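Local coordinates for protein lipase (Rhizopus niveus, PDB 1LGY) that hydrolyses the ester bonds of triacylglycerols and of the partial glycerides derived from them, with strong preference for positions 1 and 3, at residues I53-V67 / S115-V127. Residues are numbered along the deposited sequence; the frame is centred on the assembly and turned at random.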
# COMPACT_ATOMS: atom_id res chain seq x y z
N ILE A 53 14.10 6.32 -10.35
CA ILE A 53 15.11 5.34 -10.75
C ILE A 53 14.54 4.45 -11.86
O ILE A 53 15.23 4.14 -12.83
CB ILE A 53 15.54 4.49 -9.52
CG1 ILE A 53 15.91 5.34 -8.31
CG2 ILE A 53 16.79 3.69 -9.89
CD1 ILE A 53 16.96 6.35 -8.70
N THR A 54 13.28 4.02 -11.75
CA THR A 54 12.66 3.20 -12.78
C THR A 54 11.15 3.32 -12.74
O THR A 54 10.60 3.77 -11.75
CB THR A 54 13.09 1.74 -12.56
OG1 THR A 54 13.13 1.25 -13.89
CG2 THR A 54 12.16 0.84 -11.72
N THR A 55 10.43 2.93 -13.78
CA THR A 55 8.98 2.71 -13.68
C THR A 55 8.79 1.37 -14.35
O THR A 55 9.62 1.02 -15.19
CB THR A 55 8.18 3.76 -14.43
OG1 THR A 55 8.43 3.54 -15.81
CG2 THR A 55 8.56 5.19 -14.05
N PHE A 56 7.78 0.57 -14.02
CA PHE A 56 7.50 -0.69 -14.70
C PHE A 56 5.98 -0.73 -14.81
O PHE A 56 5.23 -0.26 -13.94
CB PHE A 56 7.97 -1.93 -13.91
CG PHE A 56 7.69 -1.89 -12.42
CD1 PHE A 56 6.44 -2.26 -11.89
CD2 PHE A 56 8.67 -1.39 -11.56
CE1 PHE A 56 6.18 -2.11 -10.53
CE2 PHE A 56 8.39 -1.25 -10.19
CZ PHE A 56 7.14 -1.60 -9.67
N THR A 57 5.56 -1.30 -15.95
CA THR A 57 4.15 -1.40 -16.26
C THR A 57 3.82 -2.83 -16.65
O THR A 57 4.56 -3.44 -17.41
CB THR A 57 3.85 -0.48 -17.41
OG1 THR A 57 4.14 0.84 -16.98
CG2 THR A 57 2.42 -0.64 -17.88
N SER A 58 2.70 -3.39 -16.22
CA SER A 58 2.33 -4.72 -16.66
C SER A 58 1.11 -4.53 -17.50
O SER A 58 0.06 -4.30 -16.94
CB SER A 58 2.00 -5.64 -15.46
OG SER A 58 1.46 -6.90 -15.86
N LEU A 59 1.20 -4.66 -18.83
CA LEU A 59 0.07 -4.42 -19.68
C LEU A 59 -1.03 -5.43 -19.50
O LEU A 59 -2.22 -5.08 -19.65
CB LEU A 59 0.53 -4.39 -21.09
CG LEU A 59 1.56 -3.35 -21.45
CD1 LEU A 59 1.72 -3.37 -22.91
CD2 LEU A 59 1.13 -1.96 -21.04
N LEU A 60 -0.60 -6.66 -19.13
CA LEU A 60 -1.48 -7.78 -18.82
C LEU A 60 -2.43 -7.45 -17.69
O LEU A 60 -3.62 -7.39 -17.99
CB LEU A 60 -0.64 -9.02 -18.46
CG LEU A 60 0.29 -9.48 -19.64
CD1 LEU A 60 0.87 -10.84 -19.32
CD2 LEU A 60 -0.49 -9.55 -20.98
N SER A 61 -2.01 -7.15 -16.46
CA SER A 61 -2.86 -6.73 -15.34
C SER A 61 -2.97 -5.22 -14.98
O SER A 61 -3.61 -4.80 -14.02
CB SER A 61 -2.38 -7.48 -14.13
OG SER A 61 -0.98 -7.28 -13.96
N ASP A 62 -2.38 -4.33 -15.77
CA ASP A 62 -2.25 -2.89 -15.49
C ASP A 62 -1.80 -2.52 -14.07
O ASP A 62 -2.22 -1.59 -13.40
CB ASP A 62 -3.58 -2.22 -15.85
CG ASP A 62 -3.46 -0.69 -15.96
OD1 ASP A 62 -2.47 -0.12 -16.46
OD2 ASP A 62 -4.41 -0.06 -15.52
N THR A 63 -0.79 -3.26 -13.68
CA THR A 63 -0.11 -3.06 -12.43
C THR A 63 1.03 -2.13 -12.83
O THR A 63 1.84 -2.39 -13.71
CB THR A 63 0.33 -4.51 -11.92
OG1 THR A 63 -0.89 -5.15 -11.55
CG2 THR A 63 1.23 -4.55 -10.70
N ASN A 64 1.05 -0.90 -12.30
CA ASN A 64 2.17 -0.03 -12.59
C ASN A 64 2.89 0.35 -11.30
O ASN A 64 2.37 0.10 -10.23
CB ASN A 64 1.70 1.21 -13.26
CG ASN A 64 0.88 0.90 -14.49
OD1 ASN A 64 1.34 1.12 -15.59
ND2 ASN A 64 -0.36 0.43 -14.32
N GLY A 65 4.11 0.85 -11.37
CA GLY A 65 4.79 1.22 -10.16
C GLY A 65 6.06 1.96 -10.46
O GLY A 65 6.41 2.14 -11.62
N TYR A 66 6.80 2.39 -9.46
CA TYR A 66 8.08 3.00 -9.74
C TYR A 66 9.04 3.00 -8.59
O TYR A 66 8.63 2.92 -7.44
CB TYR A 66 7.88 4.42 -10.17
CG TYR A 66 7.24 5.36 -9.16
CD1 TYR A 66 8.03 6.02 -8.21
CD2 TYR A 66 5.87 5.61 -9.23
CE1 TYR A 66 7.45 6.94 -7.32
CE2 TYR A 66 5.29 6.53 -8.35
CZ TYR A 66 6.09 7.18 -7.41
OH TYR A 66 5.52 8.04 -6.51
N VAL A 67 10.36 3.07 -8.82
CA VAL A 67 11.30 3.17 -7.70
C VAL A 67 11.76 4.62 -7.74
O VAL A 67 12.04 5.20 -8.80
CB VAL A 67 12.49 2.20 -7.91
CG1 VAL A 67 13.50 2.41 -6.81
CG2 VAL A 67 12.03 0.73 -7.83
N SER A 115 -0.45 -10.95 -10.15
CA SER A 115 -0.00 -9.65 -10.63
C SER A 115 1.34 -9.32 -10.00
O SER A 115 2.16 -8.65 -10.61
CB SER A 115 -0.94 -8.58 -10.24
OG SER A 115 -2.18 -8.88 -10.83
N TYR A 116 1.64 -9.86 -8.82
CA TYR A 116 2.88 -9.52 -8.16
C TYR A 116 4.08 -10.20 -8.81
O TYR A 116 5.14 -9.59 -9.04
CB TYR A 116 2.73 -9.89 -6.71
CG TYR A 116 4.02 -9.56 -5.99
CD1 TYR A 116 4.43 -8.22 -5.79
CD2 TYR A 116 4.85 -10.63 -5.65
CE1 TYR A 116 5.70 -7.97 -5.25
CE2 TYR A 116 6.11 -10.37 -5.12
CZ TYR A 116 6.52 -9.06 -4.94
OH TYR A 116 7.80 -8.88 -4.48
N GLU A 117 3.91 -11.47 -9.17
CA GLU A 117 4.97 -12.22 -9.82
C GLU A 117 5.22 -11.62 -11.15
O GLU A 117 6.33 -11.76 -11.64
CB GLU A 117 4.62 -13.68 -10.10
CG GLU A 117 4.79 -14.65 -8.95
CD GLU A 117 3.77 -15.77 -8.90
OE1 GLU A 117 3.27 -16.27 -9.92
OE2 GLU A 117 3.45 -16.17 -7.80
N GLN A 118 4.24 -10.92 -11.72
CA GLN A 118 4.46 -10.30 -13.03
C GLN A 118 5.38 -9.12 -13.03
O GLN A 118 5.92 -8.75 -14.06
CB GLN A 118 3.18 -9.85 -13.62
CG GLN A 118 2.43 -11.00 -14.28
CD GLN A 118 0.96 -10.70 -14.46
OE1 GLN A 118 0.17 -11.61 -14.66
NE2 GLN A 118 0.46 -9.45 -14.36
N VAL A 119 5.56 -8.47 -11.87
CA VAL A 119 6.37 -7.25 -11.85
C VAL A 119 7.54 -7.27 -10.90
O VAL A 119 8.25 -6.27 -10.81
CB VAL A 119 5.48 -6.03 -11.51
CG1 VAL A 119 4.37 -6.01 -12.58
CG2 VAL A 119 4.89 -6.07 -10.13
N VAL A 120 7.81 -8.41 -10.27
CA VAL A 120 8.82 -8.47 -9.23
C VAL A 120 10.17 -8.34 -9.86
O VAL A 120 11.01 -7.68 -9.26
CB VAL A 120 8.66 -9.84 -8.35
CG1 VAL A 120 8.47 -11.07 -9.20
CG2 VAL A 120 9.94 -10.17 -7.59
N ASN A 121 10.40 -8.92 -11.06
CA ASN A 121 11.71 -8.84 -11.67
C ASN A 121 11.98 -7.47 -12.26
O ASN A 121 13.09 -7.17 -12.69
CB ASN A 121 11.85 -9.93 -12.76
CG ASN A 121 11.77 -11.37 -12.21
OD1 ASN A 121 11.04 -12.23 -12.72
ND2 ASN A 121 12.48 -11.70 -11.13
N ASP A 122 10.99 -6.58 -12.23
CA ASP A 122 11.18 -5.22 -12.66
C ASP A 122 11.50 -4.24 -11.52
O ASP A 122 12.03 -3.16 -11.80
CB ASP A 122 9.94 -4.76 -13.36
CG ASP A 122 9.64 -5.50 -14.63
OD1 ASP A 122 10.55 -5.98 -15.28
OD2 ASP A 122 8.45 -5.60 -14.95
N TYR A 123 11.20 -4.53 -10.25
CA TYR A 123 11.63 -3.58 -9.26
C TYR A 123 12.75 -4.17 -8.41
O TYR A 123 13.69 -3.49 -8.01
CB TYR A 123 10.46 -3.15 -8.37
CG TYR A 123 10.05 -4.10 -7.25
CD1 TYR A 123 10.81 -4.14 -6.08
CD2 TYR A 123 8.92 -4.94 -7.38
CE1 TYR A 123 10.48 -5.00 -5.04
CE2 TYR A 123 8.59 -5.80 -6.33
CZ TYR A 123 9.38 -5.82 -5.17
OH TYR A 123 9.07 -6.62 -4.09
N PHE A 124 12.67 -5.45 -8.08
CA PHE A 124 13.58 -5.98 -7.09
C PHE A 124 15.07 -5.83 -7.35
O PHE A 124 15.73 -5.42 -6.40
CB PHE A 124 13.16 -7.45 -6.85
CG PHE A 124 13.65 -7.99 -5.51
CD1 PHE A 124 14.92 -8.55 -5.41
CD2 PHE A 124 12.82 -7.92 -4.42
CE1 PHE A 124 15.36 -9.02 -4.18
CE2 PHE A 124 13.26 -8.39 -3.20
CZ PHE A 124 14.54 -8.94 -3.07
N PRO A 125 15.72 -6.06 -8.49
CA PRO A 125 17.12 -5.72 -8.69
C PRO A 125 17.33 -4.23 -8.63
O PRO A 125 18.42 -3.81 -8.27
CB PRO A 125 17.50 -6.28 -10.03
CG PRO A 125 16.38 -7.21 -10.36
CD PRO A 125 15.18 -6.54 -9.75
N VAL A 126 16.34 -3.38 -8.98
CA VAL A 126 16.59 -1.94 -8.87
C VAL A 126 16.69 -1.45 -7.43
O VAL A 126 17.52 -0.60 -7.14
CB VAL A 126 15.50 -1.19 -9.57
CG1 VAL A 126 15.78 0.32 -9.44
CG2 VAL A 126 15.50 -1.51 -11.06
N VAL A 127 15.87 -1.99 -6.53
CA VAL A 127 15.89 -1.62 -5.10
C VAL A 127 17.21 -2.06 -4.45
O VAL A 127 17.86 -1.34 -3.70
CB VAL A 127 14.66 -2.30 -4.40
CG1 VAL A 127 14.79 -2.22 -2.90
CG2 VAL A 127 13.38 -1.59 -4.79
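Phe-56, packed against Val-119, Asp-122 and Tyr-123, centres a largely apolar helix-on-sheet contact: the hairpin 53-67, which includes the edge strand of the central sheet, lies under the long helix 110-133. Strand 63-67 runs within 8° of the helix direction and strand 53-58 almost exactly against it, so a row of side chains from each strand meets the helix. With CG between its backbone N and carbonyl carbon (chi1 42°), the Phe-56 ring leans across the hairpin, one face over the bare backbone of Gly-65. The ring meets the helix along its whole length, CE2 coming within 3.3 Å of Tyr-123 CB; Phe-56 CB, nearer the strand, lies 3.5 Å from Asp-122 CB. Val-119, a compact branched residue, fills the adjoining place: its CG1 touches Ser-58 CB and the methyl CG2 of Thr-63, the latter at 3.9 Å. At the other end Val-126 CG1 rests on both Ile-53 and Val-67, 3.5 Å from Ile-53 CG2, while Val-67 also meets Val-127. Polarity rises toward the turn, where a G1 bulge lies opposite Ser-58. There the extended Gln-118 brings NE2 within 2.6 Å of Ser-61 OG, and that hydroxyl is hydrogen-bonded to both Ser-58 OG and Thr-63 OG1, small polar groups suited to the hairpin end. Beyond the contact, Tyr-123 continues to Leu-78 and Ala-154, joining the helix to the next strand and to helix 146-161. Such a helix covering one face of a mixed sheet, whose central strands are parallel and whose edge here is an antiparallel hairpin, is characteristic of the alpha/beta-hydrolase fold of class 3 lipases.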